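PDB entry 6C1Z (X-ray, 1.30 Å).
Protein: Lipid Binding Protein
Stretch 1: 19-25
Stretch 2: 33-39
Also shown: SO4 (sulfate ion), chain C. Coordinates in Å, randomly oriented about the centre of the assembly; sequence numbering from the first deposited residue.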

ATOM      1  N   ASN A  19      -6.261  -0.996  12.664  1.00 25.88           N
ATOM      2  CA  ASN A  19      -5.675   0.342  12.758  1.00 24.07           C
ATOM      3  C   ASN A  19      -5.636   1.094  11.426  1.00 22.95           C
ATOM      4  O   ASN A  19      -4.880   2.071  11.283  1.00 23.98           O
ATOM      5  CB  ASN A  19      -4.277   0.308  13.394  1.00 25.78           C
ATOM      6  CG  ASN A  19      -4.323   0.187  14.887  1.00 37.97           C
ATOM      7  OD1 ASN A  19      -5.390   0.179  15.496  1.00 42.07           O
ATOM      8  ND2 ASN A  19      -3.154   0.081  15.495  1.00 44.75           N
ATOM      9  N   PHE A  20      -6.432   0.719  10.424  1.00 22.55           N
ATOM     10  CA  PHE A  20      -6.379   1.457   9.161  1.00 21.97           C
ATOM     11  C   PHE A  20      -6.919   2.875   9.314  1.00 22.08           C
ATOM     12  O   PHE A  20      -6.291   3.834   8.849  1.00 20.87           O
ATOM     13  CB  PHE A  20      -7.108   0.701   8.046  1.00 22.28           C
ATOM     14  CG  PHE A  20      -7.009   1.354   6.691  1.00 24.29           C
ATOM     15  CD1 PHE A  20      -5.791   1.791   6.183  1.00 26.14           C
ATOM     16  CD2 PHE A  20      -8.129   1.512   5.912  1.00 25.23           C
ATOM     17  CE1 PHE A  20      -5.705   2.361   4.927  1.00 22.81           C
ATOM     18  CE2 PHE A  20      -8.046   2.092   4.655  1.00 26.28           C
ATOM     19  CZ  PHE A  20      -6.833   2.518   4.170  1.00 25.31           C
ATOM     20  N   GLU A  21      -8.094   3.032   9.936  1.00 23.80           N
ATOM     21  CA  GLU A  21      -8.638   4.370  10.138  1.00 23.80           C
ATOM     22  C   GLU A  21      -7.683   5.226  10.962  1.00 25.10           C
ATOM     23  O   GLU A  21      -7.505   6.418  10.673  1.00 24.75           O
ATOM     24  CB  GLU A  21     -10.018   4.275  10.797  1.00 26.77           C
ATOM     25  CG  GLU A  21     -10.730   5.616  10.963  1.00 26.97           C
ATOM     26  CD  GLU A  21     -12.139   5.498  11.538  1.00 33.28           C
ATOM     27  OE1 GLU A  21     -12.702   4.383  11.544  1.00 36.88           O
ATOM     28  OE2 GLU A  21     -12.681   6.530  11.980  1.00 40.41           O
ATOM     29  N   GLU A  22      -7.051   4.629  11.988  1.00 23.96           N
ATOM     30  CA  GLU A  22      -6.082   5.341  12.828  1.00 24.15           C
ATOM     31  C   GLU A  22      -4.847   5.740  12.031  1.00 21.78           C
ATOM     32  O   GLU A  22      -4.303   6.837  12.232  1.00 24.01           O
ATOM     33  CB  GLU A  22      -5.696   4.469  14.018  1.00 28.83           C
ATOM     34  CG  GLU A  22      -6.792   4.303  15.060  1.00 41.39           C
ATOM     35  CD  GLU A  22      -7.149   5.607  15.762  1.00 85.18           C
ATOM     36  OE1 GLU A  22      -6.310   6.537  15.779  1.00 71.36           O
ATOM     37  OE2 GLU A  22      -8.277   5.699  16.293  1.00 68.40           O
ATOM     38  N   TYR A  23      -4.393   4.874  11.128  1.00 21.80           N
ATOM     39  CA  TYR A  23      -3.304   5.226  10.224  1.00 21.64           C
ATOM     40  C   TYR A  23      -3.677   6.408   9.329  1.00 21.30           C
ATOM     41  O   TYR A  23      -2.897   7.354   9.161  1.00 22.32           O
ATOM     42  CB  TYR A  23      -2.875   3.997   9.392  1.00 21.56           C
ATOM     43  CG  TYR A  23      -2.046   4.403   8.217  1.00 20.52           C
ATOM     44  CD1 TYR A  23      -0.697   4.680   8.350  1.00 22.40           C
ATOM     45  CD2 TYR A  23      -2.633   4.564   6.973  1.00 21.25           C
ATOM     46  CE1 TYR A  23       0.048   5.101   7.268  1.00 21.04           C
ATOM     47  CE2 TYR A  23      -1.910   4.996   5.889  1.00 20.25           C
ATOM     48  CZ  TYR A  23      -0.567   5.292   6.047  1.00 20.21           C
ATOM     49  OH  TYR A  23       0.136   5.732   4.954  1.00 21.20           O
ATOM     50  N   LEU A  24      -4.864   6.373   8.747  1.00 21.01           N
ATOM     51  CA  LEU A  24      -5.299   7.488   7.912  1.00 21.33           C
ATOM     52  C   LEU A  24      -5.383   8.781   8.715  1.00 22.09           C
ATOM     53  O   LEU A  24      -4.996   9.855   8.224  1.00 23.03           O
ATOM     54  CB  LEU A  24      -6.637   7.150   7.267  1.00 22.43           C
ATOM     55  CG  LEU A  24      -6.607   6.013   6.246  1.00 22.07           C
ATOM     56  CD1 LEU A  24      -8.016   5.765   5.680  1.00 24.13           C
ATOM     57  CD2 LEU A  24      -5.627   6.280   5.111  1.00 23.25           C
ATOM     58  N   LYS A  25      -5.880   8.708   9.956  1.00 22.63           N
ATOM     59  CA  LYS A  25      -5.905   9.897  10.799  1.00 25.95           C
ATOM     60  C   LYS A  25      -4.495  10.418  11.018  1.00 25.96           C
ATOM     61  O   LYS A  25      -4.244  11.624  10.931  1.00 27.27           O
ATOM     62  CB  LYS A  25      -6.572   9.580  12.140  1.00 30.24           C
ATOM     63  CG  LYS A  25      -6.723  10.770  13.089  1.00 29.66           C
ATOM     64  CD  LYS A  25      -7.486  10.355  14.331  1.00 36.13           C
ATOM     65  CE  LYS A  25      -7.576  11.462  15.352  1.00 37.07           C
ATOM     66  NZ  LYS A  25      -8.178  10.947  16.613  1.00 59.02           N
TER
HETATM   67  S   SO4 C 202      -9.792  -0.676  10.697  1.00 27.80           S
HETATM   68  O1  SO4 C 202     -10.716  -1.010   9.618  1.00 30.41           O
HETATM   69  O2  SO4 C 202      -8.501  -1.291  10.367  1.00 24.11           O
HETATM   70  O3  SO4 C 202      -9.689   0.762  10.853  1.00 29.31           O
HETATM   71  O4  SO4 C 202     -10.325  -1.289  11.917  1.00 32.15           O
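Stretch 2 (33-39) IRKAASL

Stretch 2 is helical, and its axis runs roughly antiparallel to that of helix 20-25, at 146° between N-to-C directions and 9.0 Å at closest approach. Together the two stretches bury 396 Å², with no direct hydrogen bond between them. I33 makes no contact with stretch 1, but its O accepts the backbone bond from A37 N (2.8 Å). R34, with chi1 p and chi2 and chi3 t, has the most surface covered by stretch 1 (110 Å²): its CB packs on L24 CB (3.7 Å), its CD lies 3.7 Å from E21 O, and K25 CB sits over one face of the guanidinium, 3.6 Å from R34 NE. E21 OE2 and R34 NE are 4.3 Å apart, too far for a salt bridge; a water spans the gap, donating to E21 OE2 (2.6 Å) and accepting from R34 NE (2.8 Å). K35 points away and makes a marginal contact, its CA 4.4 Å from E21 CD. A36 is out of reach. A37, pointing toward stretch 1, receives L24 CD1 on its CB (3.8 Å), while its O meets the F20 ring edge at CE2 (3.8 Å). S38 and E21 set the register, their CA atoms the closest such pair at 5.6 Å; S38 CA lies 3.8 Å from F20 CD2, and S38 OG is 3.5 Å from E21 OE1. L39 points away, untouched by stretch 1.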

ATOM      1  N   ILE A  33     -13.603  11.055   5.107  1.00 35.38           N
ATOM      2  CA  ILE A  33     -12.887  10.244   4.135  1.00 34.11           C
ATOM      3  C   ILE A  33     -12.293   9.009   4.799  1.00 32.93           C
ATOM      4  O   ILE A  33     -12.393   7.900   4.266  1.00 32.23           O
ATOM      5  CB  ILE A  33     -11.841  11.092   3.391  1.00 31.05           C
ATOM      6  CG1 ILE A  33     -12.556  12.095   2.492  1.00 34.86           C
ATOM      7  CG2 ILE A  33     -10.963  10.233   2.520  1.00 34.00           C
ATOM      8  CD1 ILE A  33     -11.708  13.240   2.002  1.00 38.72           C
ATOM      9  N   ARG A  34     -11.660   9.169   5.973  1.00 29.11           N
ATOM     10  CA  ARG A  34     -11.025   8.015   6.592  1.00 26.76           C
ATOM     11  C   ARG A  34     -12.052   6.986   7.048  1.00 26.10           C
ATOM     12  O   ARG A  34     -11.780   5.781   6.991  1.00 27.77           O
ATOM     13  CB  ARG A  34     -10.063   8.430   7.718  1.00 27.90           C
ATOM     14  CG  ARG A  34     -10.678   9.038   8.972  1.00 27.88           C
ATOM     15  CD  ARG A  34      -9.574   9.399   9.961  1.00 27.90           C
ATOM     16  NE  ARG A  34     -10.077   9.911  11.233  1.00 30.49           N
ATOM     17  CZ  ARG A  34     -10.101  11.198  11.582  1.00 33.20           C
ATOM     18  NH1 ARG A  34      -9.644  12.133  10.760  1.00 36.56           N
ATOM     19  NH2 ARG A  34     -10.581  11.565  12.771  1.00 36.60           N
ATOM     20  N   LYS A  35     -13.211   7.439   7.532  1.00 31.63           N
ATOM     21  CA  LYS A  35     -14.303   6.523   7.862  1.00 34.72           C
ATOM     22  C   LYS A  35     -14.751   5.740   6.632  1.00 33.71           C
ATOM     23  O   LYS A  35     -14.844   4.507   6.663  1.00 35.14           O
ATOM     24  CB  LYS A  35     -15.464   7.326   8.457  1.00 36.91           C
ATOM     25  CG  LYS A  35     -16.766   6.563   8.667  1.00 73.57           C
ATOM     26  CD  LYS A  35     -16.724   5.685   9.905  1.00 71.43           C
ATOM     27  CE  LYS A  35     -18.118   5.189  10.268  1.00 64.06           C
ATOM     28  NZ  LYS A  35     -19.037   6.302  10.661  1.00 76.49           N
ATOM     29  N   ALA A  36     -15.022   6.442   5.531  1.00 34.86           N
ATOM     30  CA  ALA A  36     -15.474   5.774   4.312  1.00 32.60           C
ATOM     31  C   ALA A  36     -14.412   4.823   3.776  1.00 35.32           C
ATOM     32  O   ALA A  36     -14.721   3.701   3.354  1.00 32.35           O
ATOM     33  CB  ALA A  36     -15.801   6.820   3.252  1.00 35.71           C
ATOM     34  N   ALA A  37     -13.148   5.255   3.769  1.00 28.28           N
ATOM     35  CA  ALA A  37     -12.102   4.424   3.214  1.00 28.07           C
ATOM     36  C   ALA A  37     -11.921   3.157   4.031  1.00 26.93           C
ATOM     37  O   ALA A  37     -11.618   2.098   3.470  1.00 30.39           O
ATOM     38  CB  ALA A  37     -10.784   5.194   3.159  1.00 30.60           C
ATOM     39  N   SER A  38     -12.104   3.243   5.354  1.00 29.63           N
ATOM     40  CA  SER A  38     -11.886   2.086   6.213  1.00 30.20           C
ATOM     41  C   SER A  38     -13.057   1.112   6.192  1.00 29.57           C
ATOM     42  O   SER A  38     -12.893  -0.045   6.592  1.00 37.62           O
ATOM     43  CB  SER A  38     -11.590   2.537   7.651  1.00 36.65           C
ATOM     44  OG  SER A  38     -12.719   3.136   8.253  1.00 48.56           O
ATOM     45  N   LEU A  39     -14.230   1.537   5.719  1.00 31.42           N
ATOM     46  CA  LEU A  39     -15.361   0.627   5.642  1.00 35.25           C
ATOM     47  C   LEU A  39     -15.274  -0.332   4.462  1.00 32.43           C
ATOM     48  O   LEU A  39     -15.922  -1.385   4.495  1.00 42.24           O
ATOM     49  CB  LEU A  39     -16.673   1.407   5.579  1.00 38.91           C
ATOM     50  CG  LEU A  39     -17.184   1.921   6.921  1.00 50.29           C
ATOM     51  CD1 LEU A  39     -18.336   2.869   6.688  1.00 52.01           C
ATOM     52  CD2 LEU A  39     -17.616   0.761   7.808  1.00 55.03           C
TER
HETATM   53  O   HOH W   1     -11.026   8.158  13.248  1.00 34.54           O